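Local coordinates for uncharacterized HIT-like protein HP_0404 (Helicobacter pylori 26695, PDB 4ZGL) that probably hydrolyses adenosine 5'-monophosphoramidates, as histidine triad proteins do, and forms a dimer in which the sheets of two copies join, at residues 75-80 with 96-101; 16-21 with 60-65; 45-50 with 81-86. All coordinates share one frame; numbering follows the deposited sequence.

Interaction 1 (75-80 with 96-101)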
# COMPACT_ATOMS: atom_id res chain seq x y z
N LYS A 75 -12.06 -9.53 -8.55
CA LYS A 75 -11.74 -10.85 -8.03
C LYS A 75 -11.02 -10.76 -6.69
O LYS A 75 -11.24 -11.58 -5.81
CB LYS A 75 -10.86 -11.63 -9.02
CG LYS A 75 -11.58 -12.06 -10.29
CD LYS A 75 -10.71 -13.00 -11.12
CE LYS A 75 -10.66 -14.40 -10.52
NZ LYS A 75 -10.42 -15.45 -11.55
N GLY A 76 -10.16 -9.76 -6.55
CA GLY A 76 -9.42 -9.53 -5.31
C GLY A 76 -7.93 -9.50 -5.54
O GLY A 76 -7.39 -10.27 -6.34
N TYR A 77 -7.25 -8.60 -4.83
CA TYR A 77 -5.81 -8.45 -4.95
C TYR A 77 -5.17 -7.87 -3.69
O TYR A 77 -5.84 -7.26 -2.87
CB TYR A 77 -5.47 -7.57 -6.15
CG TYR A 77 -5.94 -6.14 -6.02
CD1 TYR A 77 -7.23 -5.79 -6.41
CD2 TYR A 77 -5.10 -5.14 -5.54
CE1 TYR A 77 -7.67 -4.48 -6.30
CE2 TYR A 77 -5.53 -3.83 -5.43
CZ TYR A 77 -6.82 -3.50 -5.81
OH TYR A 77 -7.25 -2.21 -5.71
N LYS A 78 -3.86 -8.08 -3.56
CA LYS A 78 -3.08 -7.54 -2.46
C LYS A 78 -2.26 -6.36 -2.95
O LYS A 78 -1.76 -6.38 -4.08
CB LYS A 78 -2.14 -8.60 -1.89
CG LYS A 78 -2.83 -9.89 -1.47
CD LYS A 78 -1.85 -10.86 -0.82
CE LYS A 78 -2.51 -12.21 -0.58
NZ LYS A 78 -1.94 -12.91 0.60
N LEU A 79 -2.13 -5.35 -2.11
CA LEU A 79 -1.26 -4.21 -2.39
C LEU A 79 -0.16 -4.19 -1.34
O LEU A 79 -0.44 -4.17 -0.15
CB LEU A 79 -2.06 -2.89 -2.40
CG LEU A 79 -2.07 -2.07 -3.69
CD1 LEU A 79 -2.55 -0.66 -3.39
CD2 LEU A 79 -0.73 -2.03 -4.41
N LEU A 80 1.10 -4.21 -1.79
CA LEU A 80 2.24 -4.29 -0.88
C LEU A 80 3.40 -3.43 -1.38
O LEU A 80 3.69 -3.41 -2.57
CB LEU A 80 2.72 -5.74 -0.77
CG LEU A 80 4.02 -6.02 -0.01
CD1 LEU A 80 3.80 -6.06 1.49
CD2 LEU A 80 4.64 -7.33 -0.49
N PHE A 96 5.24 -0.93 -5.85
CA PHE A 96 4.14 -1.63 -5.21
C PHE A 96 3.92 -2.97 -5.90
O PHE A 96 3.83 -3.04 -7.12
CB PHE A 96 2.86 -0.81 -5.29
CG PHE A 96 2.79 0.30 -4.28
CD1 PHE A 96 3.35 1.53 -4.55
CD2 PHE A 96 2.16 0.10 -3.06
CE1 PHE A 96 3.29 2.56 -3.62
CE2 PHE A 96 2.09 1.12 -2.13
CZ PHE A 96 2.66 2.35 -2.41
N HIS A 97 3.86 -4.03 -5.10
CA HIS A 97 3.49 -5.35 -5.60
C HIS A 97 1.97 -5.42 -5.68
O HIS A 97 1.28 -5.01 -4.74
CB HIS A 97 4.00 -6.44 -4.66
CG HIS A 97 5.50 -6.48 -4.54
ND1 HIS A 97 6.27 -7.43 -5.16
CD2 HIS A 97 6.36 -5.68 -3.87
CE1 HIS A 97 7.54 -7.23 -4.87
NE2 HIS A 97 7.62 -6.17 -4.09
N ILE A 98 1.47 -5.91 -6.80
CA ILE A 98 0.05 -6.24 -6.93
C ILE A 98 -0.05 -7.74 -7.14
O ILE A 98 0.31 -8.25 -8.20
CB ILE A 98 -0.61 -5.50 -8.09
CG1 ILE A 98 -0.68 -4.01 -7.78
CG2 ILE A 98 -2.01 -6.05 -8.35
CD1 ILE A 98 -0.89 -3.14 -9.00
N LEU A 99 -0.51 -8.44 -6.11
CA LEU A 99 -0.68 -9.89 -6.16
C LEU A 99 -2.16 -10.22 -6.18
O LEU A 99 -2.98 -9.43 -5.72
CB LEU A 99 -0.03 -10.54 -4.94
CG LEU A 99 1.45 -10.22 -4.72
CD1 LEU A 99 1.93 -10.74 -3.38
CD2 LEU A 99 2.30 -10.80 -5.85
N SER A 100 -2.48 -11.40 -6.68
CA SER A 100 -3.85 -11.85 -6.89
C SER A 100 -4.12 -13.14 -6.09
O SER A 100 -3.20 -13.91 -5.81
CB SER A 100 -4.11 -12.03 -8.40
OG SER A 100 -3.73 -13.33 -8.81
N GLY A 101 -5.39 -13.38 -5.74
CA GLY A 101 -5.76 -14.50 -4.85
C GLY A 101 -5.97 -15.86 -5.51
O GLY A 101 -5.12 -16.37 -6.25
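The last two residues of the histidine triad motif, Phe96 and His97, open strand 96-100, which lies antiparallel beside strand 77-83. Between Lys78 and Leu99 the bonds differ in aim: Lys78 N reaches Leu99 O at 2.7 Å from above the carbonyl plane, whereas Leu99 N meets Lys78 O at 3.2 Å in the plane, on a lone pair. Two residues on, Leu80 N gives a bond to His97 O (3.1 Å) and His97 N returns one to Leu80 O at 2.6 Å, nearly along the C=O axis. The two hydrogen-bonded pairs flank the non-hydrogen-bonded pair Leu79-Ile98. In the five-stranded antiparallel sheet of this HIT domain, strand 96-100 is also bonded to strand 36-41, and strand 77-83 continues the ladder into the second subunit. Tyr77, Leu79 and Ile98 share one face. There Leu79 CD2 touches Phe96 CD2 (3.8 Å), the two side chains crossing obliquely, and Ile98 CG1 (3.9 Å), while helix 53-70 covers Tyr77, Phe96 and Ile98. The hydroxyl of Tyr77 is hydrogen-bonded to Asn49 of the second subunit. On the other face Leu80 and His97 lie side by side, CD2 to CD2 at 4.1 Å. With CG anti to its carbonyl carbon (chi1 -62°), His97 has the edge of its imidazole toward Leu80 O, and ND1 is hydrogen-bonded to His36 NE2.

Interaction 2 (16-21 with 60-65)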
# COMPACT_ATOMS: atom_id res chain seq x y z
N LYS A 16 5.41 -4.85 -20.21
CA LYS A 16 4.66 -3.68 -19.82
C LYS A 16 3.14 -3.95 -19.81
O LYS A 16 2.57 -4.39 -20.80
CB LYS A 16 5.05 -2.51 -20.75
CG LYS A 16 4.01 -1.39 -20.78
CD LYS A 16 4.24 -0.28 -21.78
CE LYS A 16 3.05 0.31 -22.44
NZ LYS A 16 3.40 0.91 -23.75
N ILE A 17 2.51 -3.68 -18.67
CA ILE A 17 1.07 -3.85 -18.50
C ILE A 17 0.38 -2.55 -18.88
O ILE A 17 -0.51 -2.54 -19.73
CB ILE A 17 0.72 -4.24 -17.05
CG1 ILE A 17 1.28 -5.64 -16.74
CG2 ILE A 17 -0.79 -4.20 -16.84
CD1 ILE A 17 1.31 -6.02 -15.28
N LEU A 18 0.79 -1.46 -18.23
CA LEU A 18 0.27 -0.13 -18.51
C LEU A 18 1.37 0.90 -18.26
O LEU A 18 2.28 0.66 -17.46
CB LEU A 18 -0.93 0.19 -17.60
CG LEU A 18 -1.86 1.32 -18.08
CD1 LEU A 18 -2.92 0.90 -19.13
CD2 LEU A 18 -2.59 1.91 -16.87
N GLU A 19 1.29 2.04 -18.93
CA GLU A 19 2.24 3.12 -18.76
C GLU A 19 1.57 4.47 -18.94
O GLU A 19 0.58 4.61 -19.66
CB GLU A 19 3.37 2.97 -19.78
CG GLU A 19 4.47 4.03 -19.66
CD GLU A 19 5.61 3.80 -20.64
OE1 GLU A 19 5.39 3.18 -21.70
OE2 GLU A 19 6.74 4.27 -20.34
N ASN A 20 2.13 5.48 -18.28
CA ASN A 20 1.69 6.86 -18.47
C ASN A 20 2.84 7.81 -18.14
O ASN A 20 3.94 7.34 -17.83
CB ASN A 20 0.39 7.12 -17.68
CG ASN A 20 0.63 7.49 -16.23
OD1 ASN A 20 1.76 7.61 -15.77
ND2 ASN A 20 -0.46 7.67 -15.48
N GLU A 21 2.59 9.12 -18.21
CA GLU A 21 3.67 10.14 -18.08
C GLU A 21 4.49 9.99 -16.81
O GLU A 21 5.68 10.29 -16.82
CB GLU A 21 3.20 11.66 -18.08
CG GLU A 21 1.83 12.06 -18.69
CD GLU A 21 1.69 11.69 -20.16
OE1 GLU A 21 2.72 11.46 -20.82
OE2 GLU A 21 0.54 11.62 -20.66
N THR A 60 -2.43 6.05 -6.96
CA THR A 60 -3.65 5.34 -6.56
C THR A 60 -4.60 5.24 -7.75
O THR A 60 -5.18 4.18 -8.01
CB THR A 60 -4.35 6.08 -5.42
OG1 THR A 60 -3.46 6.16 -4.30
CG2 THR A 60 -5.63 5.37 -5.00
N SER A 61 -4.73 6.35 -8.47
CA SER A 61 -5.51 6.40 -9.69
C SER A 61 -4.96 5.42 -10.72
O SER A 61 -5.71 4.68 -11.36
CB SER A 61 -5.50 7.83 -10.25
OG SER A 61 -6.59 8.03 -11.12
N PHE A 62 -3.64 5.43 -10.88
CA PHE A 62 -2.95 4.52 -11.80
C PHE A 62 -3.10 3.06 -11.40
O PHE A 62 -3.23 2.19 -12.26
CB PHE A 62 -1.47 4.89 -11.88
CG PHE A 62 -0.70 4.13 -12.91
CD1 PHE A 62 -0.85 4.42 -14.26
CD2 PHE A 62 0.18 3.12 -12.54
CE1 PHE A 62 -0.13 3.72 -15.22
CE2 PHE A 62 0.90 2.42 -13.49
CZ PHE A 62 0.74 2.72 -14.84
N ILE A 63 -3.08 2.79 -10.10
CA ILE A 63 -3.24 1.42 -9.59
C ILE A 63 -4.61 0.85 -9.94
O ILE A 63 -4.71 -0.32 -10.32
CB ILE A 63 -3.00 1.35 -8.06
CG1 ILE A 63 -1.50 1.49 -7.77
CG2 ILE A 63 -3.50 0.04 -7.48
CD1 ILE A 63 -1.17 1.80 -6.32
N PHE A 64 -5.65 1.67 -9.83
CA PHE A 64 -6.99 1.26 -10.23
C PHE A 64 -7.03 0.89 -11.71
O PHE A 64 -7.74 -0.04 -12.11
CB PHE A 64 -8.02 2.37 -9.95
CG PHE A 64 -8.18 2.71 -8.49
CD1 PHE A 64 -8.11 1.73 -7.50
CD2 PHE A 64 -8.44 4.02 -8.10
CE1 PHE A 64 -8.27 2.07 -6.16
CE2 PHE A 64 -8.60 4.36 -6.76
CZ PHE A 64 -8.52 3.38 -5.79
N GLU A 65 -6.29 1.62 -12.53
CA GLU A 65 -6.22 1.33 -13.96
C GLU A 65 -5.54 0.01 -14.26
O GLU A 65 -5.94 -0.72 -15.17
CB GLU A 65 -5.53 2.46 -14.72
CG GLU A 65 -6.32 3.76 -14.74
CD GLU A 65 -5.60 4.89 -15.47
OE1 GLU A 65 -4.69 4.61 -16.27
OE2 GLU A 65 -5.96 6.06 -15.24
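Phe62 extends from helix 53-70 with CG anti to its backbone N (chi1 -174°), a rotamer that carries the phenyl ring across to strand 16-19. Leu18 likewise has CG anti to its backbone N and comes from the opposite direction, so that the two side chains slide past each other. Its CD2 branch does most of the touching, lying 3.5 Å from Phe62 CE1. The same methyl also meets the next helical turn, where it is 3.7 Å from Glu65 CB and 3.5 Å from Glu65 OE1. Glu65, extended beyond CG, crosses Leu18 at about a right angle, so that both its CB and its carboxylate OE1 border the methyl. At the far tip, Leu18 O lies at the ring edge, in plane, 3.7 Å from Phe62 CZ. Asn20 approaches Phe62 tip to tip. Its CG occupies the crowded position between backbone N and carbonyl carbon (chi1 85°), and ND2 stands 3.5 Å from Phe62 CD1, with the amide and ring planes 51° apart. The other end of this amide, OD1, is turned back to the backbone N of Arg22 and of Phe23, which fixes its rotation. Phe23 also brings its ring against that of Phe62. Leu18 itself belongs to a classic beta bulge, in which it and Ile17 both face Ser25, and the whole is a helix-on-sheet packing of the HIT domain, at a strand that is outermost within this chain.

Interaction 3 (45-50 with 81-86)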
# COMPACT_ATOMS: atom_id res chain seq x y z
N ILE A 45 12.74 7.65 -7.22
CA ILE A 45 12.40 7.63 -5.83
C ILE A 45 12.64 6.26 -5.24
O ILE A 45 12.22 5.27 -5.83
CB ILE A 45 10.92 7.97 -5.67
CG1 ILE A 45 10.51 9.20 -6.46
CG2 ILE A 45 10.52 8.17 -4.22
CD1 ILE A 45 9.01 9.22 -6.67
N GLN A 46 13.24 6.20 -4.06
CA GLN A 46 13.80 4.96 -3.53
C GLN A 46 12.79 4.05 -2.83
O GLN A 46 12.87 2.83 -2.95
CB GLN A 46 14.93 5.29 -2.56
CG GLN A 46 15.76 4.08 -2.14
CD GLN A 46 16.97 4.47 -1.32
OE1 GLN A 46 17.55 5.53 -1.52
NE2 GLN A 46 17.36 3.61 -0.40
N ASP A 47 11.88 4.64 -2.07
CA ASP A 47 10.90 3.88 -1.30
C ASP A 47 9.68 4.74 -0.97
O ASP A 47 9.59 5.89 -1.40
CB ASP A 47 11.55 3.31 -0.03
CG ASP A 47 12.16 4.39 0.87
OD1 ASP A 47 11.82 5.59 0.74
OD2 ASP A 47 13.00 4.03 1.72
N PHE A 48 8.73 4.17 -0.22
CA PHE A 48 7.48 4.85 0.08
C PHE A 48 7.70 6.12 0.89
O PHE A 48 6.99 7.11 0.70
CB PHE A 48 6.53 3.91 0.83
CG PHE A 48 5.16 4.48 1.02
CD1 PHE A 48 4.26 4.53 -0.04
CD2 PHE A 48 4.75 4.96 2.26
CE1 PHE A 48 2.99 5.06 0.13
CE2 PHE A 48 3.48 5.48 2.43
CZ PHE A 48 2.60 5.53 1.37
N ASN A 49 8.67 6.11 1.79
CA ASN A 49 9.00 7.32 2.55
C ASN A 49 9.28 8.55 1.69
O ASN A 49 9.03 9.68 2.13
CB ASN A 49 10.18 7.07 3.50
CG ASN A 49 9.78 6.27 4.72
OD1 ASN A 49 8.60 6.16 5.06
ND2 ASN A 49 10.77 5.71 5.39
N GLY A 50 9.80 8.34 0.48
CA GLY A 50 10.22 9.44 -0.39
C GLY A 50 9.25 9.78 -1.50
O GLY A 50 9.65 10.36 -2.51
N THR A 81 4.05 -2.73 -0.45
CA THR A 81 5.34 -2.11 -0.74
C THR A 81 6.25 -2.25 0.47
O THR A 81 5.81 -2.08 1.61
CB THR A 81 5.19 -0.63 -1.17
OG1 THR A 81 6.47 -0.12 -1.56
CG2 THR A 81 4.60 0.22 -0.06
N ASN A 82 7.50 -2.60 0.22
CA ASN A 82 8.50 -2.76 1.27
C ASN A 82 9.37 -1.51 1.36
O ASN A 82 9.93 -1.06 0.37
CB ASN A 82 9.38 -3.97 0.98
CG ASN A 82 8.57 -5.25 0.85
OD1 ASN A 82 8.51 -5.85 -0.21
ND2 ASN A 82 7.94 -5.65 1.95
N VAL A 83 9.45 -0.95 2.56
CA VAL A 83 10.21 0.26 2.79
C VAL A 83 11.50 -0.08 3.53
O VAL A 83 11.49 -0.32 4.74
CB VAL A 83 9.38 1.29 3.58
CG1 VAL A 83 10.09 2.63 3.63
CG2 VAL A 83 8.00 1.44 2.95
N GLY A 84 12.60 -0.13 2.79
CA GLY A 84 13.91 -0.40 3.35
C GLY A 84 14.30 -1.87 3.30
O GLY A 84 13.44 -2.75 3.25
N LYS A 85 15.61 -2.13 3.32
CA LYS A 85 16.13 -3.49 3.27
C LYS A 85 15.66 -4.36 4.43
O LYS A 85 15.50 -5.56 4.28
CB LYS A 85 17.67 -3.48 3.26
CG LYS A 85 18.29 -3.12 4.61
CD LYS A 85 19.82 -3.18 4.66
CE LYS A 85 20.44 -3.16 6.14
NZ LYS A 85 20.95 -4.46 6.68
N ASN A 86 15.44 -3.75 5.59
CA ASN A 86 15.02 -4.47 6.79
C ASN A 86 13.57 -4.96 6.73
O ASN A 86 13.18 -5.83 7.50
CB ASN A 86 15.25 -3.60 8.02
CG ASN A 86 16.70 -3.55 8.44
OD1 ASN A 86 17.57 -4.16 7.81
ND2 ASN A 86 16.98 -2.82 9.51
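The amide N of Gly50 is held by two acceptors, both from Asp47: the backbone O at 3.1 Å and, more weakly, the carboxylate OD1 at 3.4 Å. To offer OD1, Asp47 keeps CG in the crowded position between its own N and carbonyl carbon (chi1 57°). The bend so closed spans the short 3-10 segment 48-49 and presents three consecutive side chains to Val83. Asp47 and Asn49 each cross Val83 at about a right angle and meet the same methyl, with Asp47 OD2 3.8 Å and Asn49 ND2 3.6 Å from Val83 CG1. The other branch, CG2, lies 3.6 Å from Phe48 CB. Because Val83 CG1 is anti to its backbone N (chi1 -171°) and CG2 anti to its carbonyl carbon, the two methyls are divided between the polar neighbours and the root of the phenylalanine. In the HIT fold this is where the loop leading from strand 36-41 to helix 53-70 crosses the end of strand 77-83, whose residues 81-83 pair with a strand of the second subunit. That subunit takes up both ends of the Asn49 amide, OD1 through its Tyr77 hydroxyl and ND2 through the carbonyl O of its Lys73. Phe48 points its CB toward strand 77-83, and with CG anti to its backbone N (chi1 -172°) the ring runs on to meet Phe64 of the second subunit. Thr81 CG2 touches Phe48 CB more loosely, at 4.3 Å.

Interactions 1 and 3 share strand 77-83, interaction 1 pairing its beginning with strand 96-100, interaction 3 laying a loop against its end. They meet directly, Phe96 packing on Phe48 and on Thr81. Interaction 2 lies at the strand that ends the sheet within this chain on the far side from 77-83, and joins interaction 1 through helix 53-70, where Ile63 packs on Leu79; it is about 8 Å from interaction 3 between nearest atoms. The chemistry follows the type of element more than burial: strand beside strand gives main-chain bonds in partly buried interaction 1, whereas side-chain packing carries both the surface helix-on-strand contact and the partly buried loop contact. All three touch the second subunit.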